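Local coordinates for protein beta-phosphoglucomutase (Bacteroides vulgatus, PDB 3DV9) that probably interconverts beta-glucose 1-phosphate and glucose 6-phosphate as a magnesium-dependent phosphoglucomutase of the haloacid dehalogenase superfamily, at residues A[29-32]-A[36-39]; A[46-51]-A[98-103]; A[76-79]-A[83-86]; A[163-166]-A[170-173]; A[173-176]-A[181-184]. All coordinates share one frame; numbering follows the deposited sequence.

Contact 1: residues A[29-32]-A[36-39]. With MG (magnesium ion), chain B; PO4 (phosphate ion), chain C.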
loop_
_atom_site.group_PDB
_atom_site.type_symbol
_atom_site.label_atom_id
_atom_site.label_comp_id
_atom_site.label_asym_id
_atom_site.label_seq_id
_atom_site.Cartn_x
_atom_site.Cartn_y
_atom_site.Cartn_z
ATOM N N ASP A 29 -2.313 -2.121 2.192
ATOM C CA ASP A 29 -1.588 -2.271 0.958
ATOM C C ASP A 29 -1.130 -3.747 0.747
ATOM O O ASP A 29 -0.972 -4.509 1.720
ATOM C CB ASP A 29 -0.379 -1.340 0.992
ATOM C CG ASP A 29 0.439 -1.442 -0.227
ATOM O OD1 ASP A 29 -0.153 -1.326 -1.327
ATOM O OD2 ASP A 29 1.652 -1.676 -0.089
HETATM N N MSE A 30 -0.938 -4.182 -0.511
HETATM C CA MSE A 30 -0.455 -5.558 -0.716
HETATM C C MSE A 30 1.085 -5.740 -0.770
HETATM O O MSE A 30 1.694 -6.397 0.068
HETATM C CB MSE A 30 -1.090 -6.191 -1.960
HETATM C CG MSE A 30 -0.750 -7.690 -2.026
HETATM SE SE MSE A 30 -1.595 -8.526 -3.542
HETATM C CE MSE A 30 -0.519 -7.669 -4.951
ATOM N N ASP A 31 1.704 -5.179 -1.793
ATOM C CA ASP A 31 3.147 -5.377 -2.000
ATOM C C ASP A 31 3.975 -4.689 -0.921
ATOM O O ASP A 31 3.874 -3.486 -0.731
ATOM C CB ASP A 31 3.544 -4.857 -3.373
ATOM C CG ASP A 31 2.894 -5.641 -4.496
ATOM O OD1 ASP A 31 3.017 -6.873 -4.540
ATOM O OD2 ASP A 31 2.244 -4.993 -5.335
ATOM N N GLY A 32 4.841 -5.469 -0.251
ATOM C CA GLY A 32 5.642 -4.917 0.825
ATOM C C GLY A 32 4.917 -4.781 2.153
ATOM O O GLY A 32 5.468 -4.218 3.104
ATOM N N ASP A 36 6.140 -10.195 0.601
ATOM C CA ASP A 36 7.445 -9.590 0.423
ATOM C C ASP A 36 7.783 -9.676 -1.091
ATOM O O ASP A 36 8.641 -10.442 -1.530
ATOM C CB ASP A 36 8.483 -10.305 1.295
ATOM C CG ASP A 36 9.840 -9.613 1.254
ATOM O OD1 ASP A 36 9.899 -8.443 0.789
ATOM O OD2 ASP A 36 10.826 -10.260 1.680
ATOM N N SER A 37 7.035 -8.922 -1.889
ATOM C CA SER A 37 7.121 -8.970 -3.359
ATOM C C SER A 37 7.968 -7.849 -3.963
ATOM O O SER A 37 8.273 -7.857 -5.162
ATOM C CB SER A 37 5.706 -8.815 -3.915
ATOM O OG SER A 37 5.118 -7.647 -3.369
HETATM N N MSE A 38 8.343 -6.849 -3.162
HETATM C CA MSE A 38 9.000 -5.678 -3.781
HETATM C C MSE A 38 10.392 -5.958 -4.397
HETATM O O MSE A 38 10.743 -5.403 -5.443
HETATM C CB MSE A 38 9.006 -4.478 -2.799
HETATM C CG MSE A 38 7.644 -3.788 -2.649
HETATM SE SE MSE A 38 6.909 -3.233 -4.416
HETATM C CE MSE A 38 8.353 -2.132 -4.960
ATOM N N PRO A 39 11.213 -6.789 -3.742
ATOM C CA PRO A 39 12.492 -7.078 -4.408
ATOM C C PRO A 39 12.314 -7.565 -5.849
ATOM O O PRO A 39 13.034 -7.105 -6.754
ATOM C CB PRO A 39 13.129 -8.143 -3.496
ATOM C CG PRO A 39 12.556 -7.835 -2.120
ATOM C CD PRO A 39 11.126 -7.400 -2.398
HETATM MG MG MG B . 3.499 -1.299 -1.132
HETATM P P PO4 C . 1.377 -1.828 -3.846
HETATM O O1 PO4 C . 0.464 -2.920 -3.326
HETATM O O2 PO4 C . 2.558 -1.631 -2.938
HETATM O O3 PO4 C . 0.612 -0.509 -3.984
HETATM O O4 PO4 C . 1.895 -2.151 -5.242
HETATM O O HOH W 1 2.594 -1.078 -3.020
HETATM O O HOH W 2 2.703 0.955 -1.345
#
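D31 and S37 meet beside the magnesium site, where S37 OG gives a short hydrogen bond of 2.5 Å to D31 OD1. The hydroxyl reaches that oxygen on its anti side, 23° out of the carboxylate plane, and H41 adds a weak hydrogen bond to the same atom. The other branch, D31 OD2, faces the bound phosphate and lies 2.9 Å from its O4. The main chain of D31 serves the site as well: its carbonyl oxygen O binds magnesium at 2.3 Å, and its N donates to phosphate O1 at 3.0 Å with an N-H...O angle of 159°. D29 supplies a further ligand, OD2, 2.2 Å from the metal, while its OD1 turns to the phosphate side and forms a salt bridge with K165. E65 and N190 complete the protein ligands, with water; phosphate O2 overlaps a modelled water, so its place in the shell is doubtful. Two aspartates separated by one residue at the end of strand 25-29 fit the DxD signature of the haloacid dehalogenase fold, in which the first is the usual nucleophile and the second the usual acid/base; D29 and D31 probably play these parts here. Further out, M38 lays its SE against D31 CB at 3.9 Å, its chain bent at chi2 and chi3. Its CG lies 4.1 Å from G32 N. Glycine suits G32, since a CB would probably lie too near M38 CG and, at a phi of 80°, the D31 carbonyl oxygen. G32 O in turn accepts a hydrogen bond from T210.

Contact 2: residues A[46-51]-A[98-103]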
loop_
_atom_site.group_PDB
_atom_site.type_symbol
_atom_site.label_atom_id
_atom_site.label_comp_id
_atom_site.label_asym_id
_atom_site.label_seq_id
_atom_site.Cartn_x
_atom_site.Cartn_y
_atom_site.Cartn_z
ATOM N N HIS A 46 13.311 -2.722 -13.195
ATOM C CA HIS A 46 14.626 -2.214 -13.580
ATOM C C HIS A 46 15.119 -2.884 -14.879
ATOM O O HIS A 46 15.567 -2.210 -15.839
ATOM C CB HIS A 46 15.646 -2.455 -12.471
ATOM C CG HIS A 46 17.048 -2.251 -12.937
ATOM N ND1 HIS A 46 17.530 -1.015 -13.303
ATOM C CD2 HIS A 46 18.048 -3.129 -13.154
ATOM C CE1 HIS A 46 18.782 -1.139 -13.703
ATOM N NE2 HIS A 46 19.112 -2.414 -13.642
ATOM N N LYS A 47 15.028 -4.209 -14.894
ATOM C CA LYS A 47 15.513 -5.022 -15.999
ATOM C C LYS A 47 14.702 -4.824 -17.283
ATOM O O LYS A 47 15.286 -4.721 -18.366
ATOM C CB LYS A 47 15.509 -6.489 -15.571
ATOM C CG LYS A 47 15.983 -7.492 -16.618
ATOM C CD LYS A 47 15.937 -8.891 -16.026
ATOM C CE LYS A 47 16.122 -9.944 -17.083
ATOM N NZ LYS A 47 16.581 -11.199 -16.429
ATOM N N ILE A 48 13.368 -4.771 -17.159
ATOM C CA ILE A 48 12.502 -4.602 -18.314
ATOM C C ILE A 48 12.623 -3.190 -18.917
ATOM O O ILE A 48 12.664 -3.017 -20.125
ATOM C CB ILE A 48 11.038 -4.952 -17.958
ATOM C CG1 ILE A 48 10.909 -6.448 -17.689
ATOM C CG2 ILE A 48 10.057 -4.467 -19.055
ATOM C CD1 ILE A 48 11.777 -7.313 -18.611
HETATM N N MSE A 49 12.648 -2.182 -18.064
HETATM C CA MSE A 49 12.903 -0.815 -18.511
HETATM C C MSE A 49 14.220 -0.712 -19.267
HETATM O O MSE A 49 14.279 -0.062 -20.309
HETATM C CB MSE A 49 12.861 0.157 -17.319
HETATM C CG MSE A 49 11.413 0.375 -16.812
HETATM SE SE MSE A 49 10.275 1.250 -18.151
HETATM C CE MSE A 49 10.773 3.102 -17.817
ATOM N N LYS A 50 15.256 -1.383 -18.763
ATOM C CA LYS A 50 16.579 -1.422 -19.443
ATOM C C LYS A 50 16.468 -2.025 -20.851
ATOM O O LYS A 50 17.068 -1.502 -21.810
ATOM C CB LYS A 50 17.600 -2.204 -18.597
ATOM C CG LYS A 50 19.011 -2.204 -19.148
ATOM C CD LYS A 50 19.934 -2.950 -18.185
ATOM C CE LYS A 50 21.389 -3.063 -18.674
ATOM N NZ LYS A 50 22.289 -1.956 -18.203
ATOM N N ARG A 51 15.691 -3.105 -20.970
ATOM C CA ARG A 51 15.473 -3.786 -22.237
ATOM C C ARG A 51 14.818 -2.862 -23.269
ATOM O O ARG A 51 15.082 -2.983 -24.470
ATOM C CB ARG A 51 14.570 -5.011 -22.039
ATOM C CG ARG A 51 14.431 -5.848 -23.282
ATOM C CD ARG A 51 13.394 -6.957 -23.067
ATOM N NE ARG A 51 13.881 -7.831 -21.986
ATOM C CZ ARG A 51 13.127 -8.730 -21.355
ATOM N NH1 ARG A 51 11.850 -8.872 -21.670
ATOM N NH2 ARG A 51 13.662 -9.471 -20.372
ATOM N N THR A 98 5.358 -8.014 -16.419
ATOM C CA THR A 98 4.495 -9.054 -15.853
ATOM C C THR A 98 5.158 -10.434 -16.016
ATOM O O THR A 98 5.294 -11.187 -15.036
ATOM C CB THR A 98 3.084 -9.037 -16.540
ATOM O OG1 THR A 98 2.440 -7.787 -16.261
ATOM C CG2 THR A 98 2.198 -10.159 -16.030
ATOM N N GLU A 99 5.583 -10.730 -17.251
ATOM C CA GLU A 99 6.237 -11.996 -17.591
ATOM C C GLU A 99 7.530 -12.179 -16.808
ATOM O O GLU A 99 7.847 -13.283 -16.373
ATOM C CB GLU A 99 6.521 -12.067 -19.102
ATOM C CG GLU A 99 7.135 -13.394 -19.592
ATOM C CD GLU A 99 7.075 -13.608 -21.106
ATOM O OE1 GLU A 99 6.330 -12.889 -21.811
ATOM O OE2 GLU A 99 7.766 -14.532 -21.603
ATOM N N GLU A 100 8.281 -11.089 -16.648
ATOM C CA GLU A 100 9.553 -11.139 -15.935
ATOM C C GLU A 100 9.360 -11.434 -14.441
ATOM O O GLU A 100 10.083 -12.254 -13.865
ATOM C CB GLU A 100 10.338 -9.834 -16.125
ATOM C CG GLU A 100 11.768 -9.887 -15.607
ATOM C CD GLU A 100 12.631 -10.939 -16.289
ATOM O OE1 GLU A 100 12.331 -11.326 -17.441
ATOM O OE2 GLU A 100 13.626 -11.373 -15.662
ATOM N N PHE A 101 8.403 -10.741 -13.825
ATOM C CA PHE A 101 8.055 -10.988 -12.422
ATOM C C PHE A 101 7.700 -12.464 -12.232
ATOM O O PHE A 101 8.156 -13.104 -11.273
ATOM C CB PHE A 101 6.861 -10.129 -12.001
ATOM C CG PHE A 101 6.492 -10.263 -10.525
ATOM C CD1 PHE A 101 6.942 -9.330 -9.607
ATOM C CD2 PHE A 101 5.680 -11.311 -10.067
ATOM C CE1 PHE A 101 6.619 -9.432 -8.254
ATOM C CE2 PHE A 101 5.352 -11.422 -8.706
ATOM C CZ PHE A 101 5.827 -10.476 -7.797
ATOM N N ASN A 102 6.889 -12.991 -13.145
ATOM C CA ASN A 102 6.400 -14.381 -13.050
ATOM C C ASN A 102 7.473 -15.456 -13.222
ATOM O O ASN A 102 7.171 -16.658 -13.108
ATOM C CB ASN A 102 5.202 -14.608 -13.978
ATOM C CG ASN A 102 3.961 -13.869 -13.501
ATOM O OD1 ASN A 102 3.778 -13.648 -12.298
ATOM N ND2 ASN A 102 3.121 -13.455 -14.437
ATOM N N LYS A 103 8.716 -15.025 -13.472
ATOM C CA LYS A 103 9.806 -15.990 -13.488
ATOM C C LYS A 103 10.048 -16.425 -12.051
ATOM O O LYS A 103 10.636 -17.478 -11.801
ATOM C CB LYS A 103 11.061 -15.440 -14.177
ATOM C CG LYS A 103 10.955 -15.520 -15.697
ATOM C CD LYS A 103 11.963 -14.640 -16.441
ATOM C CE LYS A 103 11.499 -14.532 -17.914
ATOM N NZ LYS A 103 12.459 -13.759 -18.752
#
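E100 sends CG out anti to its backbone N (chi1 -170°) and then bends at chi2 (61°), which turns its carboxylate toward helix 38-51, where the fully extended K47 chain crosses the E100 side chain at about a right angle. The two helices, 38-51 and 87-101, belong to the helical cap that beta-phosphoglucomutase relatives insert after the first strand of the core. A salt-bridge network gathers round the one carboxylate. K47 NZ reaches E100 OE2 at 3.1 Å in a weak hydrogen bond, with K47 CE almost as near this oxygen at 3.2 Å. E100 OE1 takes K103 NZ at 2.8 Å on its syn side in the conformer described, one of two for K103, and R51 NH2 stands off at 3.7 Å in a long salt bridge. Beneath the charges, I48 CG1 packs on E100 CB at 3.8 Å, and I48 continues onto I93 and A96 of helix 87-101. With an alanine in place of E100, K47, R51 and K103 would probably be left without their shared counter-ion, and I48 would lose its contact with E100 CG. The R51 guanidinium stands nearly perpendicular to the carboxylate, the planes 85° apart, and I48 CD1 lies 3.2 Å above one of its faces, toward the rim.

Contact 3: residues A[76-79]-A[83-86]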
loop_
_atom_site.group_PDB
_atom_site.type_symbol
_atom_site.label_atom_id
_atom_site.label_comp_id
_atom_site.label_asym_id
_atom_site.label_seq_id
_atom_site.Cartn_x
_atom_site.Cartn_y
_atom_site.Cartn_z
ATOM N N VAL A 76 9.752 8.411 -16.660
ATOM C CA VAL A 76 11.075 8.115 -17.173
ATOM C C VAL A 76 11.192 8.538 -18.646
ATOM O O VAL A 76 12.238 9.042 -19.073
ATOM C CB VAL A 76 11.428 6.622 -17.025
ATOM C CG1 VAL A 76 12.820 6.337 -17.565
ATOM C CG2 VAL A 76 11.302 6.189 -15.564
ATOM N N SER A 77 10.135 8.319 -19.424
ATOM C CA SER A 77 10.148 8.700 -20.848
ATOM C C SER A 77 10.295 10.213 -21.044
ATOM O O SER A 77 11.112 10.677 -21.868
ATOM C CB SER A 77 8.893 8.200 -21.553
ATOM O OG SER A 77 8.938 8.535 -22.936
ATOM N N ARG A 78 9.506 10.978 -20.289
ATOM C CA ARG A 78 9.529 12.433 -20.405
ATOM C C ARG A 78 10.924 12.961 -20.153
ATOM O O ARG A 78 11.411 13.811 -20.889
ATOM C CB ARG A 78 8.547 13.094 -19.448
ATOM C CG ARG A 78 7.114 13.089 -19.932
ATOM C CD ARG A 78 6.236 14.054 -19.115
ATOM N NE ARG A 78 6.134 13.687 -17.698
ATOM C CZ ARG A 78 5.288 12.782 -17.209
ATOM N NH1 ARG A 78 4.457 12.130 -18.018
ATOM N NH2 ARG A 78 5.273 12.524 -15.907
ATOM N N ARG A 79 11.577 12.440 -19.127
ATOM C CA ARG A 79 12.884 12.951 -18.768
ATOM C C ARG A 79 14.008 12.521 -19.712
ATOM O O ARG A 79 14.961 13.273 -19.902
ATOM C CB ARG A 79 13.222 12.628 -17.315
ATOM C CG ARG A 79 13.884 11.309 -17.084
ATOM C CD ARG A 79 13.987 11.057 -15.617
ATOM N NE ARG A 79 14.524 9.728 -15.352
ATOM C CZ ARG A 79 14.275 9.030 -14.256
ATOM N NH1 ARG A 79 13.469 9.527 -13.330
ATOM N NH2 ARG A 79 14.813 7.824 -14.112
ATOM N N HIS A 83 9.054 13.435 -24.009
ATOM C CA HIS A 83 7.651 13.162 -24.325
ATOM C C HIS A 83 7.170 11.898 -23.615
ATOM O O HIS A 83 7.976 11.037 -23.241
ATOM C CB HIS A 83 7.407 13.046 -25.852
ATOM C CG HIS A 83 8.178 11.947 -26.524
ATOM N ND1 HIS A 83 7.815 10.619 -26.444
ATOM C CD2 HIS A 83 9.274 11.985 -27.326
ATOM C CE1 HIS A 83 8.668 9.884 -27.136
ATOM N NE2 HIS A 83 9.563 10.688 -27.681
ATOM N N ASP A 84 5.856 11.789 -23.435
ATOM C CA ASP A 84 5.252 10.552 -22.941
ATOM C C ASP A 84 5.477 9.392 -23.909
ATOM O O ASP A 84 5.713 9.604 -25.114
ATOM C CB ASP A 84 3.746 10.731 -22.713
ATOM C CG ASP A 84 3.436 11.668 -21.567
ATOM O OD1 ASP A 84 4.351 11.918 -20.759
ATOM O OD2 ASP A 84 2.285 12.157 -21.472
ATOM N N ALA A 85 5.406 8.174 -23.364
ATOM C CA ALA A 85 5.385 6.936 -24.150
ATOM C C ALA A 85 4.035 6.770 -24.843
ATOM O O ALA A 85 3.023 7.336 -24.412
ATOM C CB ALA A 85 5.685 5.710 -23.258
ATOM N N THR A 86 4.033 5.999 -25.926
ATOM C CA THR A 86 2.824 5.702 -26.670
ATOM C C THR A 86 2.068 4.584 -25.974
ATOM O O THR A 86 2.640 3.875 -25.124
ATOM C CB THR A 86 3.158 5.272 -28.121
ATOM O OG1 THR A 86 3.990 4.093 -28.117
ATOM C CG2 THR A 86 3.884 6.408 -28.871
#
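Hydrogen bonding to the main chain joins S77 to H83: S77 OG donates to H83 O at 2.7 Å, coming in at a C=O...OG angle of 156° and tilted slightly from the carbonyl plane. With OG opposite the backbone N (chi1 -178°), the hydroxyl is carried off the helix toward the returning chain, and R81 NH2 bonds to the same OG. Replacing S77 by an alanine is likely to leave the H83 carbonyl without this hydroxyl donor and R81 NH2 without this acceptor, so that the returning chain is held less firmly. A weaker CA-H...O contact, R78 CA to H83 O at 3.5 Å, brings the next residue to the same oxygen. These contacts close the turn that ends helix 69-81 in the cap and leads into helix 87-101, whose N-cap, T86, has its own N bonded to E89 as in a capping box. Of ionic contacts there is one, on the surface: R78 NH1 meets D84 OD1 at 2.8 Å, within the guanidinium plane but on a carboxylate turned 73° from it. The oxygen is approached on its syn side, the two side chains running side by side. Within the loop, H83 ND1 donates almost straight to D84 O at 2.7 Å, from above the carbonyl plane, which helps to hold the ring's rotation.

Contact 4: residues A[163-166]-A[170-173]. With PO4 (phosphate ion), chain C.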
loop_
_atom_site.group_PDB
_atom_site.type_symbol
_atom_site.label_atom_id
_atom_site.label_comp_id
_atom_site.label_asym_id
_atom_site.label_seq_id
_atom_site.Cartn_x
_atom_site.Cartn_y
_atom_site.Cartn_z
ATOM N N TYR A 163 -7.206 6.202 -11.439
ATOM C CA TYR A 163 -5.980 6.831 -10.963
ATOM C C TYR A 163 -5.439 6.062 -9.774
ATOM O O TYR A 163 -6.215 5.692 -8.887
ATOM C CB TYR A 163 -6.247 8.304 -10.600
ATOM C CG TYR A 163 -6.777 9.146 -11.752
ATOM C CD1 TYR A 163 -5.906 9.694 -12.698
ATOM C CD2 TYR A 163 -8.145 9.404 -11.892
ATOM C CE1 TYR A 163 -6.383 10.471 -13.765
ATOM C CE2 TYR A 163 -8.633 10.181 -12.950
ATOM C CZ TYR A 163 -7.748 10.715 -13.889
ATOM O OH TYR A 163 -8.222 11.483 -14.950
ATOM N N GLY A 164 -4.129 5.789 -9.772
ATOM C CA GLY A 164 -3.455 5.099 -8.663
ATOM C C GLY A 164 -2.705 5.997 -7.683
ATOM O O GLY A 164 -2.694 7.211 -7.799
ATOM N N LYS A 165 -2.097 5.381 -6.675
ATOM C CA LYS A 165 -1.248 6.115 -5.748
ATOM C C LYS A 165 -0.274 6.986 -6.565
ATOM O O LYS A 165 0.218 6.524 -7.595
ATOM C CB LYS A 165 -0.561 5.097 -4.824
ATOM C CG LYS A 165 -1.588 4.308 -3.956
ATOM C CD LYS A 165 -0.988 2.918 -3.525
ATOM C CE LYS A 165 -2.096 2.004 -3.001
ATOM N NZ LYS A 165 -1.580 0.776 -2.300
ATOM N N PRO A 166 -0.015 8.254 -6.128
ATOM C CA PRO A 166 -0.407 8.823 -4.849
ATOM C C PRO A 166 -1.801 9.491 -4.853
ATOM O O PRO A 166 -2.160 10.129 -3.897
ATOM C CB PRO A 166 0.669 9.892 -4.623
ATOM C CG PRO A 166 0.934 10.414 -6.013
ATOM C CD PRO A 166 0.789 9.216 -6.926
ATOM N N PRO A 170 -7.674 5.017 -4.870
ATOM C CA PRO A 170 -7.758 3.620 -4.407
ATOM C C PRO A 170 -8.358 3.502 -2.982
ATOM O O PRO A 170 -9.175 2.580 -2.690
ATOM C CB PRO A 170 -6.278 3.152 -4.430
ATOM C CG PRO A 170 -5.614 4.024 -5.368
ATOM C CD PRO A 170 -6.299 5.361 -5.319
ATOM N N TYR A 171 -7.908 4.363 -2.074
ATOM C CA TYR A 171 -8.401 4.341 -0.692
ATOM C C TYR A 171 -9.825 4.869 -0.575
ATOM O O TYR A 171 -10.630 4.328 0.161
ATOM C CB TYR A 171 -7.423 5.064 0.260
ATOM C CG TYR A 171 -6.195 4.230 0.430
ATOM C CD1 TYR A 171 -6.271 2.971 1.040
ATOM C CD2 TYR A 171 -4.951 4.653 -0.064
ATOM C CE1 TYR A 171 -5.142 2.149 1.154
ATOM C CE2 TYR A 171 -3.779 3.812 0.086
ATOM C CZ TYR A 171 -3.919 2.581 0.682
ATOM O OH TYR A 171 -2.858 1.738 0.817
ATOM N N LEU A 172 -10.144 5.926 -1.308
ATOM C CA LEU A 172 -11.530 6.402 -1.344
ATOM C C LEU A 172 -12.473 5.310 -1.851
ATOM O O LEU A 172 -13.630 5.167 -1.359
ATOM C CB LEU A 172 -11.626 7.660 -2.216
ATOM C CG LEU A 172 -10.898 8.913 -1.694
ATOM C CD1 LEU A 172 -10.803 10.008 -2.775
ATOM C CD2 LEU A 172 -11.474 9.420 -0.377
HETATM N N MSE A 173 -12.007 4.559 -2.858
HETATM C CA MSE A 173 -12.828 3.473 -3.459
HETATM C C MSE A 173 -13.003 2.368 -2.417
HETATM O O MSE A 173 -14.089 1.763 -2.304
HETATM C CB MSE A 173 -12.203 2.922 -4.727
HETATM C CG MSE A 173 -12.964 1.721 -5.360
HETATM SE SE MSE A 173 -14.740 2.311 -5.940
HETATM C CE MSE A 173 -14.105 3.292 -7.536
HETATM P P PO4 C . 1.377 -1.828 -3.846
HETATM O O1 PO4 C . 0.464 -2.920 -3.326
HETATM O O2 PO4 C . 2.558 -1.631 -2.938
HETATM O O3 PO4 C . 0.612 -0.509 -3.984
HETATM O O4 PO4 C . 1.895 -2.151 -5.242
#
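The loop at 163-166 runs past the first turn of helix 169-178 with G164 and P170 nearest, their CA atoms 6.2 Å apart, and no backbone hydrogen bond crosses between them. The P170 ring packs against the loop: its CD touches Y163 O at 3.6 Å, while CG sits 4.1 Å from G164 CA and 4.0 Å from K165 N. K165 is followed by a cis peptide bond to P166. Its chain, extended beyond CG, runs inward past the Y171 side chain, crossing it at a slant so that CE comes 4.0 Å from CE2 of that ring. This loop delivers a lysine to the active site of the haloacid dehalogenase core, consistent with the conserved motif III lysine of that superfamily. K165 NZ forms salt bridges with D29 and E189 and bonds to V130 O; phosphate O3 lies 3.0 Å from it, though the ion overlaps a modelled water. That ion probably comes from the crystallisation liquor, though its place beside the metal is consistent with a phosphoryl position. Y171 OH is hydrogen-bonded to E189, a partner it shares with K165, whereas its 3.5 Å approach to K165 NZ is no hydrogen bond; the buried Y171 ring also rests against A197 and V130.

Contact 5: residues A[173-176]-A[181-184]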
loop_
_atom_site.group_PDB
_atom_site.type_symbol
_atom_site.label_atom_id
_atom_site.label_comp_id
_atom_site.label_asym_id
_atom_site.label_seq_id
_atom_site.Cartn_x
_atom_site.Cartn_y
_atom_site.Cartn_z
HETATM N N MSE A 173 -12.007 4.559 -2.858
HETATM C CA MSE A 173 -12.828 3.473 -3.459
HETATM C C MSE A 173 -13.003 2.368 -2.417
HETATM O O MSE A 173 -14.089 1.763 -2.304
HETATM C CB MSE A 173 -12.203 2.922 -4.727
HETATM C CG MSE A 173 -12.964 1.721 -5.360
HETATM SE SE MSE A 173 -14.740 2.311 -5.940
HETATM C CE MSE A 173 -14.105 3.292 -7.536
ATOM N N ALA A 174 -11.931 2.113 -1.662
ATOM C CA ALA A 174 -12.014 1.149 -0.544
ATOM C C ALA A 174 -13.101 1.566 0.465
ATOM O O ALA A 174 -13.908 0.740 0.841
ATOM C CB ALA A 174 -10.674 0.960 0.170
ATOM N N LEU A 175 -13.083 2.813 0.920
ATOM C CA LEU A 175 -14.126 3.283 1.874
ATOM C C LEU A 175 -15.537 3.131 1.269
ATOM O O LEU A 175 -16.476 2.668 1.937
ATOM C CB LEU A 175 -13.882 4.717 2.347
ATOM C CG LEU A 175 -12.535 5.073 3.031
ATOM C CD1 LEU A 175 -12.517 6.583 3.273
ATOM C CD2 LEU A 175 -12.502 4.310 4.355
ATOM N N LYS A 176 -15.663 3.479 -0.014
ATOM C CA LYS A 176 -16.937 3.395 -0.699
ATOM C C LYS A 176 -17.441 1.960 -0.770
ATOM O O LYS A 176 -18.595 1.688 -0.428
ATOM C CB LYS A 176 -16.817 3.965 -2.105
ATOM C CG LYS A 176 -18.196 4.165 -2.753
ATOM C CD LYS A 176 -18.087 4.517 -4.216
ATOM C CE LYS A 176 -19.443 4.469 -4.898
ATOM N NZ LYS A 176 -20.309 5.494 -4.294
ATOM N N LYS A 181 -16.719 5.341 6.767
ATOM C CA LYS A 181 -16.282 6.748 6.855
ATOM C C LYS A 181 -14.766 6.809 7.062
ATOM O O LYS A 181 -14.172 5.818 7.509
ATOM C CB LYS A 181 -17.014 7.440 8.017
ATOM C CG LYS A 181 -18.571 7.350 7.890
ATOM C CD LYS A 181 -19.279 8.338 8.768
ATOM C CE LYS A 181 -19.148 8.005 10.251
ATOM N NZ LYS A 181 -19.815 9.072 11.123
ATOM N N PRO A 182 -14.122 7.945 6.715
ATOM C CA PRO A 182 -12.663 7.977 6.875
ATOM C C PRO A 182 -12.183 7.745 8.309
ATOM O O PRO A 182 -11.117 7.151 8.497
ATOM C CB PRO A 182 -12.278 9.373 6.374
ATOM C CG PRO A 182 -13.434 9.735 5.407
ATOM C CD PRO A 182 -14.630 9.214 6.127
ATOM N N ASN A 183 -12.972 8.164 9.295
ATOM C CA ASN A 183 -12.623 7.953 10.711
ATOM C C ASN A 183 -13.017 6.552 11.253
ATOM O O ASN A 183 -12.994 6.322 12.461
ATOM C CB ASN A 183 -13.237 9.040 11.592
ATOM C CG ASN A 183 -14.735 8.929 11.667
ATOM O OD1 ASN A 183 -15.404 8.788 10.637
ATOM N ND2 ASN A 183 -15.282 9.017 12.895
ATOM N N GLU A 184 -13.390 5.642 10.364
ATOM C CA GLU A 184 -13.710 4.245 10.721
ATOM C C GLU A 184 -12.660 3.266 10.203
ATOM O O GLU A 184 -12.844 2.051 10.269
ATOM C CB GLU A 184 -15.106 3.845 10.195
ATOM C CG GLU A 184 -16.250 4.623 10.857
ATOM C CD GLU A 184 -17.624 4.379 10.212
ATOM O OE1 GLU A 184 -17.696 3.927 9.041
ATOM O OE2 GLU A 184 -18.629 4.672 10.892
#
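The link from helix 169-178 to strand 185-189, one of the helix-to-strand returns of the Rossmann-like core, brings L175 onto the short 3-10 turn that begins at P182. The contact is small and mostly apolar, without hydrogen bonds between the two segments, and L175 alone makes it from the helix side. With CG anti to the carbonyl carbon (chi1 -57°), the leucine fork opens toward the turn and divides its methyls between two neighbours. L175 CD1 rests against the proline, 3.9 Å from both P182 CA and P182 CG, the two side chains meeting at about a right angle. L175 CD2 lies 3.9 Å from K181 O. On the sheet side, L175 also touches L27, and A174 beside it packs on M128 and V130, which is how this helix covers the parallel sheet of the core. The turn is tied by two reciprocal bonds within 181-184. E184 N donates to K181 O at 3.0 Å; in the other direction K181 N donates to E184 OE1 at 2.9 Å, nearly straight at 174°, but reaches that oxygen from above the carboxylate plane. Y18 also packs on P182, and N183 ND2 is hydrogen-bonded to the S20 carbonyl oxygen, which joins the turn to the chain ahead of strand 25-29.

How the contacts relate
From the N terminus, contact 1 closes the short loop between strand 25-29 and helix 38-51, where the core gives way to the cap. Contact 2 then closes a long, mostly helical loop within the cap, and contact 3 is nested inside it, with M49 packed on V76 between them. F101 touches S37 O, so contact 2 also borders contact 1. Back in the core, contacts 4 and 5 adjoin on helix 169-178, the second beginning at M173 where the first ends: contact 4 closes the loop before the helix, contact 5 the return to strand 185-189. The D29-K165 salt bridge joins contacts 1 and 4 at the shared phosphate. No loops cross, and contacts 2 and 5 lie about 35 Å apart between centres.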